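Local coordinates for protein novel antigen receptor (Ginglymostoma cirratum, PDB 4Q97) that serves as an antibody (IgNAR) in the shark immune system, represented here by its constant domain C1, an immunoglobulin C1-set domain, at residues Ser75-Pro80 with Ser88-Gln93; Leu31-Ser36 with Cys92-Ser97. All blocks are in the same frame, centred on the assembly; numbering follows the deposited sequence.

Contact 1: Ser75-Pro80 with Ser88-Gln93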
ATOM      1  N   SER A  75       0.562   1.971   5.678  1.00 25.79           N
ATOM      2  CA  SER A  75      -0.242   2.937   6.413  1.00 26.42           C
ATOM      3  C   SER A  75      -1.040   3.774   5.422  1.00 28.11           C
ATOM      4  O   SER A  75      -0.471   4.417   4.533  1.00 33.32           O
ATOM      5  CB  SER A  75       0.625   3.825   7.304  1.00 26.36           C
ATOM      6  OG  SER A  75      -0.191   4.611   8.158  1.00 26.51           O
ATOM      7  N   LEU A  76      -2.358   3.760   5.589  1.00 28.24           N
ATOM      8  CA  LEU A  76      -3.279   4.340   4.618  1.00 28.93           C
ATOM      9  C   LEU A  76      -3.952   5.612   5.118  1.00 30.35           C
ATOM     10  O   LEU A  76      -4.668   5.590   6.119  1.00 30.34           O
ATOM     11  CB  LEU A  76      -4.347   3.311   4.252  1.00 29.08           C
ATOM     12  CG  LEU A  76      -3.893   2.193   3.322  1.00 31.16           C
ATOM     13  CD1 LEU A  76      -4.783   0.967   3.454  1.00 28.34           C
ATOM     14  CD2 LEU A  76      -3.885   2.723   1.899  1.00 33.70           C
ATOM     15  N   LEU A  77      -3.722   6.713   4.406  1.00 29.84           N
ATOM     16  CA  LEU A  77      -4.345   7.985   4.735  1.00 32.04           C
ATOM     17  C   LEU A  77      -5.205   8.491   3.582  1.00 34.64           C
ATOM     18  O   LEU A  77      -4.741   8.586   2.438  1.00 33.99           O
ATOM     19  CB  LEU A  77      -3.294   9.029   5.126  1.00 31.21           C
ATOM     20  CG  LEU A  77      -3.751  10.484   5.322  1.00 32.16           C
ATOM     21  CD1 LEU A  77      -4.563  10.662   6.597  1.00 34.45           C
ATOM     22  CD2 LEU A  77      -2.560  11.429   5.323  1.00 33.27           C
ATOM     23  N   LYS A  78      -6.464   8.796   3.895  1.00 37.66           N
ATOM     24  CA  LYS A  78      -7.343   9.491   2.963  1.00 39.28           C
ATOM     25  C   LYS A  78      -7.236  10.970   3.276  1.00 37.83           C
ATOM     26  O   LYS A  78      -7.543  11.394   4.396  1.00 42.67           O
ATOM     27  CB  LYS A  78      -8.800   9.056   3.128  1.00 40.76           C
ATOM     28  CG  LYS A  78      -9.010   7.607   3.526  1.00 43.30           C
ATOM     29  CD  LYS A  78     -10.490   7.336   3.732  1.00 45.23           C
ATOM     30  CE  LYS A  78     -10.737   6.419   4.922  1.00 47.80           C
ATOM     31  NZ  LYS A  78     -12.111   6.608   5.474  1.00 43.77           N
ATOM     32  N   VAL A  79      -6.784  11.752   2.302  1.00 34.89           N
ATOM     33  CA  VAL A  79      -6.736  13.199   2.470  1.00 37.77           C
ATOM     34  C   VAL A  79      -7.772  13.891   1.582  1.00 36.82           C
ATOM     35  O   VAL A  79      -7.868  13.596   0.392  1.00 38.03           O
ATOM     36  CB  VAL A  79      -5.297  13.780   2.313  1.00 41.70           C
ATOM     37  CG1 VAL A  79      -4.302  12.701   1.913  1.00 43.08           C
ATOM     38  CG2 VAL A  79      -5.247  14.954   1.343  1.00 45.32           C
ATOM     39  N   PRO A  80      -8.585  14.781   2.178  1.00 38.63           N
ATOM     40  CA  PRO A  80      -9.483  15.666   1.446  1.00 39.56           C
ATOM     41  C   PRO A  80      -8.844  16.220   0.165  1.00 40.35           C
ATOM     42  O   PRO A  80      -7.727  16.740   0.207  1.00 42.07           O
ATOM     43  CB  PRO A  80      -9.740  16.796   2.452  1.00 39.04           C
ATOM     44  CG  PRO A  80      -9.460  16.206   3.807  1.00 38.56           C
ATOM     45  CD  PRO A  80      -8.854  14.841   3.627  1.00 38.80           C
ATOM     46  N   SER A  88      -0.066  21.492   0.028  1.00 74.23           N
ATOM     47  CA  SER A  88       0.196  20.825   1.298  1.00 67.44           C
ATOM     48  C   SER A  88       1.269  19.761   1.121  1.00 64.70           C
ATOM     49  O   SER A  88       1.310  19.074   0.097  1.00 69.33           O
ATOM     50  CB  SER A  88      -1.078  20.173   1.853  1.00 62.51           C
ATOM     51  OG  SER A  88      -2.022  21.131   2.307  1.00 58.03           O
ATOM     52  N   VAL A  89       2.146  19.646   2.112  1.00 60.88           N
ATOM     53  CA  VAL A  89       3.117  18.560   2.150  1.00 52.95           C
ATOM     54  C   VAL A  89       2.673  17.542   3.180  1.00 46.09           C
ATOM     55  O   VAL A  89       2.467  17.869   4.347  1.00 48.63           O
ATOM     56  CB  VAL A  89       4.560  19.035   2.457  1.00 54.70           C
ATOM     57  CG1 VAL A  89       4.626  19.883   3.720  1.00 59.46           C
ATOM     58  CG2 VAL A  89       5.511  17.848   2.555  1.00 48.08           C
ATOM     59  N   TYR A  90       2.517  16.305   2.734  1.00 42.35           N
ATOM     60  CA  TYR A  90       2.233  15.223   3.649  1.00 39.63           C
ATOM     61  C   TYR A  90       3.466  14.354   3.797  1.00 34.30           C
ATOM     62  O   TYR A  90       4.147  14.042   2.816  1.00 32.43           O
ATOM     63  CB  TYR A  90       1.042  14.408   3.165  1.00 42.18           C
ATOM     64  CG  TYR A  90      -0.259  15.174   3.178  1.00 44.47           C
ATOM     65  CD1 TYR A  90      -1.068  15.187   4.312  1.00 48.10           C
ATOM     66  CD2 TYR A  90      -0.681  15.889   2.060  1.00 42.42           C
ATOM     67  CE1 TYR A  90      -2.262  15.886   4.330  1.00 50.95           C
ATOM     68  CE2 TYR A  90      -1.873  16.594   2.069  1.00 45.12           C
ATOM     69  CZ  TYR A  90      -2.659  16.588   3.208  1.00 50.49           C
ATOM     70  OH  TYR A  90      -3.845  17.283   3.231  1.00 54.04           O
ATOM     71  N   SER A  91       3.756  13.990   5.038  1.00 31.38           N
ATOM     72  CA  SER A  91       4.868  13.110   5.341  1.00 30.64           C
ATOM     73  C   SER A  91       4.403  12.021   6.297  1.00 28.76           C
ATOM     74  O   SER A  91       3.576  12.271   7.171  1.00 28.43           O
ATOM     75  CB  SER A  91       6.036  13.903   5.946  1.00 31.30           C
ATOM     76  OG  SER A  91       5.680  14.505   7.186  1.00 32.54           O
ATOM     77  N   CYS A  92       4.901  10.804   6.092  1.00 28.15           N
ATOM     78  CA  CYS A  92       4.839   9.776   7.119  1.00 28.44           C
ATOM     79  C   CYS A  92       6.249   9.565   7.662  1.00 30.07           C
ATOM     80  O   CYS A  92       7.251   9.739   6.949  1.00 26.75           O
ATOM     81  CB  CYS A  92       4.244   8.457   6.598  1.00 29.22           C
ATOM     82  SG  CYS A  92       5.294   7.597   5.410  1.00 29.30           S
ATOM     83  N   GLN A  93       6.305   9.197   8.934  1.00 32.91           N
ATOM     84  CA  GLN A  93       7.548   9.031   9.650  1.00 34.49           C
ATOM     85  C   GLN A  93       7.544   7.633  10.264  1.00 35.25           C
ATOM     86  O   GLN A  93       6.567   7.231  10.905  1.00 34.51           O
ATOM     87  CB  GLN A  93       7.681  10.133  10.706  1.00 40.07           C
ATOM     88  CG  GLN A  93       9.035  10.206  11.395  1.00 47.47           C
ATOM     89  CD  GLN A  93       9.587  11.623  11.495  1.00 54.03           C
ATOM     90  OE1 GLN A  93       8.839  12.601  11.539  1.00 55.35           O
ATOM     91  NE2 GLN A  93      10.911  11.734  11.531  1.00 49.91           N
TER
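Leu77 and Val79, two residues apart on strand 71-80, both lean onto the side chain of Tyr90 on strand 89-96, and that phenol ring carries the whole contact. Leu77 comes first. With chi1 at 172° its branch swings away from the backbone N and reaches across to the ring at roughly a right angle, and CD2 stops 4.2 Å from Tyr90 CD1. The approach is oblique, at the CB end of the phenol. Val79 takes the other end. Its side chain points against the incoming tyrosine, with CG1 over one face of the ring, while CG2 sits 3.6 Å from Tyr90 CZ and 3.3 Å from Tyr90 OH. Both aliphatic groups lie on the same side of the ring plane, Leu77 toward CD1 and Val79 toward the hydroxyl. No hydrogen bond joins the two segments; Tyr90 OH is instead bonded to the backbone O of Glu83, in the connection between these strands, which ties down the tip of the ring. Other neighbours complete the buried surroundings. Leu31 of strand 28-38 touches Tyr90 from the sheet that holds strand 71-80, Lys49 of strand 44-49 does so from Tyr90's own sheet, and Ile54 and Trp84 add to the packing from loops.

Contact 2: Leu31-Ser36 with Cys92-Ser97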
ATOM      1  N   LEU A  31      -3.238   8.250   0.075  1.00 23.88           N
ATOM      2  CA  LEU A  31      -1.796   8.175   0.241  1.00 22.16           C
ATOM      3  C   LEU A  31      -1.444   6.873   0.930  1.00 22.34           C
ATOM      4  O   LEU A  31      -2.115   6.462   1.875  1.00 22.28           O
ATOM      5  CB  LEU A  31      -1.266   9.354   1.056  1.00 22.58           C
ATOM      6  CG  LEU A  31      -1.494  10.771   0.537  1.00 24.98           C
ATOM      7  CD1 LEU A  31      -0.692  11.750   1.375  1.00 26.54           C
ATOM      8  CD2 LEU A  31      -1.118  10.906  -0.929  1.00 26.34           C
ATOM      9  N   VAL A  32      -0.395   6.222   0.439  1.00 24.28           N
ATOM     10  CA  VAL A  32       0.077   4.979   1.020  1.00 24.69           C
ATOM     11  C   VAL A  32       1.499   5.171   1.534  1.00 23.79           C
ATOM     12  O   VAL A  32       2.413   5.497   0.770  1.00 23.70           O
ATOM     13  CB  VAL A  32       0.037   3.810   0.006  1.00 26.87           C
ATOM     14  CG1 VAL A  32       0.591   2.534   0.629  1.00 27.07           C
ATOM     15  CG2 VAL A  32      -1.381   3.575  -0.492  1.00 27.64           C
ATOM     16  N   CYS A  33       1.677   4.979   2.834  1.00 22.60           N
ATOM     17  CA  CYS A  33       3.018   4.898   3.388  1.00 22.14           C
ATOM     18  C   CYS A  33       3.430   3.428   3.460  1.00 20.65           C
ATOM     19  O   CYS A  33       3.066   2.709   4.391  1.00 21.69           O
ATOM     20  CB  CYS A  33       3.092   5.579   4.755  1.00 24.24           C
ATOM     21  SG  CYS A  33       4.745   5.636   5.475  1.00 25.99           S
ATOM     22  N   LEU A  34       4.171   2.989   2.447  1.00 19.26           N
ATOM     23  CA  LEU A  34       4.680   1.628   2.407  1.00 16.82           C
ATOM     24  C   LEU A  34       5.953   1.471   3.214  1.00 16.28           C
ATOM     25  O   LEU A  34       6.932   2.179   2.982  1.00 16.98           O
ATOM     26  CB  LEU A  34       4.947   1.182   0.978  1.00 17.25           C
ATOM     27  CG  LEU A  34       5.084  -0.330   0.919  1.00 18.33           C
ATOM     28  CD1 LEU A  34       3.762  -0.990   1.287  1.00 20.07           C
ATOM     29  CD2 LEU A  34       5.529  -0.723  -0.468  1.00 22.07           C
ATOM     30  N   ILE A  35       5.919   0.523   4.146  1.00 16.25           N
ATOM     31  CA  ILE A  35       7.022   0.228   5.053  1.00 16.03           C
ATOM     32  C   ILE A  35       7.354  -1.264   4.938  1.00 16.51           C
ATOM     33  O   ILE A  35       6.621  -2.107   5.456  1.00 17.32           O
ATOM     34  CB  ILE A  35       6.628   0.511   6.518  1.00 16.25           C
ATOM     35  CG1 ILE A  35       5.970   1.887   6.662  1.00 16.39           C
ATOM     36  CG2 ILE A  35       7.845   0.378   7.420  1.00 17.17           C
ATOM     37  CD1 ILE A  35       5.170   2.059   7.943  1.00 18.58           C
ATOM     38  N   SER A  36       8.465  -1.583   4.281  1.00 17.11           N
ATOM     39  CA  SER A  36       8.805  -2.974   3.984  1.00 18.13           C
ATOM     40  C   SER A  36      10.260  -3.293   4.291  1.00 18.87           C
ATOM     41  O   SER A  36      11.124  -2.424   4.199  1.00 22.01           O
ATOM     42  CB  SER A  36       8.527  -3.263   2.507  1.00 17.80           C
ATOM     43  OG  SER A  36       9.220  -2.346   1.687  1.00 17.60           O
ATOM     44  N   CYS A  92       4.901  10.804   6.092  1.00 28.15           N
ATOM     45  CA  CYS A  92       4.839   9.776   7.119  1.00 28.44           C
ATOM     46  C   CYS A  92       6.249   9.565   7.662  1.00 30.07           C
ATOM     47  O   CYS A  92       7.251   9.739   6.949  1.00 26.75           O
ATOM     48  CB  CYS A  92       4.244   8.457   6.598  1.00 29.22           C
ATOM     49  SG  CYS A  92       5.294   7.597   5.410  1.00 29.30           S
ATOM     50  N   GLN A  93       6.305   9.197   8.934  1.00 32.91           N
ATOM     51  CA  GLN A  93       7.548   9.031   9.650  1.00 34.49           C
ATOM     52  C   GLN A  93       7.544   7.633  10.264  1.00 35.25           C
ATOM     53  O   GLN A  93       6.567   7.231  10.905  1.00 34.51           O
ATOM     54  CB  GLN A  93       7.681  10.133  10.706  1.00 40.07           C
ATOM     55  CG  GLN A  93       9.035  10.206  11.395  1.00 47.47           C
ATOM     56  CD  GLN A  93       9.587  11.623  11.495  1.00 54.03           C
ATOM     57  OE1 GLN A  93       8.839  12.601  11.539  1.00 55.35           O
ATOM     58  NE2 GLN A  93      10.911  11.734  11.531  1.00 49.91           N
ATOM     59  N   VAL A  94       8.628   6.894  10.039  1.00 33.01           N
ATOM     60  CA  VAL A  94       8.742   5.510  10.504  1.00 30.62           C
ATOM     61  C   VAL A  94       9.906   5.321  11.486  1.00 30.74           C
ATOM     62  O   VAL A  94      11.061   5.642  11.180  1.00 30.94           O
ATOM     63  CB  VAL A  94       8.891   4.515   9.332  1.00 29.57           C
ATOM     64  CG1 VAL A  94       8.775   3.082   9.845  1.00 26.92           C
ATOM     65  CG2 VAL A  94       7.848   4.785   8.251  1.00 28.61           C
ATOM     66  N   SER A  95       9.584   4.786  12.661  1.00 30.50           N
ATOM     67  CA  SER A  95      10.567   4.545  13.710  1.00 33.22           C
ATOM     68  C   SER A  95      10.793   3.068  13.946  1.00 30.53           C
ATOM     69  O   SER A  95       9.842   2.292  14.042  1.00 27.17           O
ATOM     70  CB  SER A  95      10.147   5.211  15.022  1.00 38.82           C
ATOM     71  OG  SER A  95      11.112   6.162  15.431  1.00 44.74           O
ATOM     72  N   HIS A  96      12.065   2.695  14.051  1.00 29.50           N
ATOM     73  CA  HIS A  96      12.467   1.316  14.265  1.00 29.24           C
ATOM     74  C   HIS A  96      13.588   1.314  15.296  1.00 31.40           C
ATOM     75  O   HIS A  96      14.755   1.525  14.966  1.00 29.78           O
ATOM     76  CB  HIS A  96      12.909   0.688  12.939  1.00 26.46           C
ATOM     77  CG  HIS A  96      13.056  -0.802  12.986  1.00 25.75           C
ATOM     78  ND1 HIS A  96      12.024  -1.643  13.342  1.00 25.34           N
ATOM     79  CD2 HIS A  96      14.110  -1.602  12.703  1.00 24.80           C
ATOM     80  CE1 HIS A  96      12.442  -2.894  13.289  1.00 25.58           C
ATOM     81  NE2 HIS A  96      13.704  -2.896  12.901  1.00 24.38           N
ATOM     82  N   SER A  97      13.215   1.098  16.555  1.00 38.75           N
ATOM     83  CA  SER A  97      14.159   1.155  17.670  1.00 44.25           C
ATOM     84  C   SER A  97      15.335   0.197  17.512  1.00 42.91           C
ATOM     85  O   SER A  97      16.481   0.579  17.755  1.00 50.01           O
ATOM     86  CB  SER A  97      13.451   0.882  18.995  1.00 46.97           C
ATOM     87  OG  SER A  97      14.366   0.957  20.075  1.00 51.84           O
TER
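Segments 31-36 and 92-96 face each other from different sheets with nearly the same N-to-C direction, their axes 19° apart and 8.6 Å at closest approach, and Cys33 lies nearest Cys92. Here a disulfide bridges the space: Cys33 SG and Cys92 SG are 2.0 Å apart, with a chi3 of 69°, a right-handed twist. The two halves reach the bond differently. Cys33 holds SG anti to its backbone N (chi1 -176°), whereas Cys92 tucks SG between its backbone N and carbonyl carbon, the crowded position. The CB atoms of Cys33 and Cys92 come within 3.6 Å of each other. Two residues further along both strands, Ile35 and Val94 reach toward each other tip to tip, each with both branches engaged. Ile35 CG2 meets Val94 CG1 at 3.7 Å, and the other methyl, Val94 CG2, lies 3.8 Å from Ile35 CD1 and equally close to Ile35 CG1. Val94 CG2 also comes 4.2 Å from Cys33 SG, so the apolar pair adjoins the disulfide without a break. Trp47 of strand 44-49 packs against Cys33, Leu15 of strand 12-18 against Cys92, and Pro11 touches both Ile35 and Val94. A buried disulfide pinning the two sheets of a beta sandwich, with a tryptophan packed beside it, is the hallmark core of the immunoglobulin fold, linking what are conventionally strands B and F.

How the contacts relate
Contacts 1 and 2 lie side by side in the interior of one C1-set domain, their centres 11 Å apart, and both span the space between its two sheets. Along the chain the order is 31-36, 75-80, then 88-97, so strand 89-96 serves both contacts, overlapping at Cys92 and Gln93. On the facing sheet, strands 28-38 and 71-80 are antiparallel neighbours, probably hydrogen-bonded from Cys33 N to Ser75 O and from Leu31 N to Leu77 O. Packing of Tyr90 on Leu31 makes the two contacts one continuous core. The facing sheet's outer side, through Val32, Leu34 and Leu76, meets the second subunit.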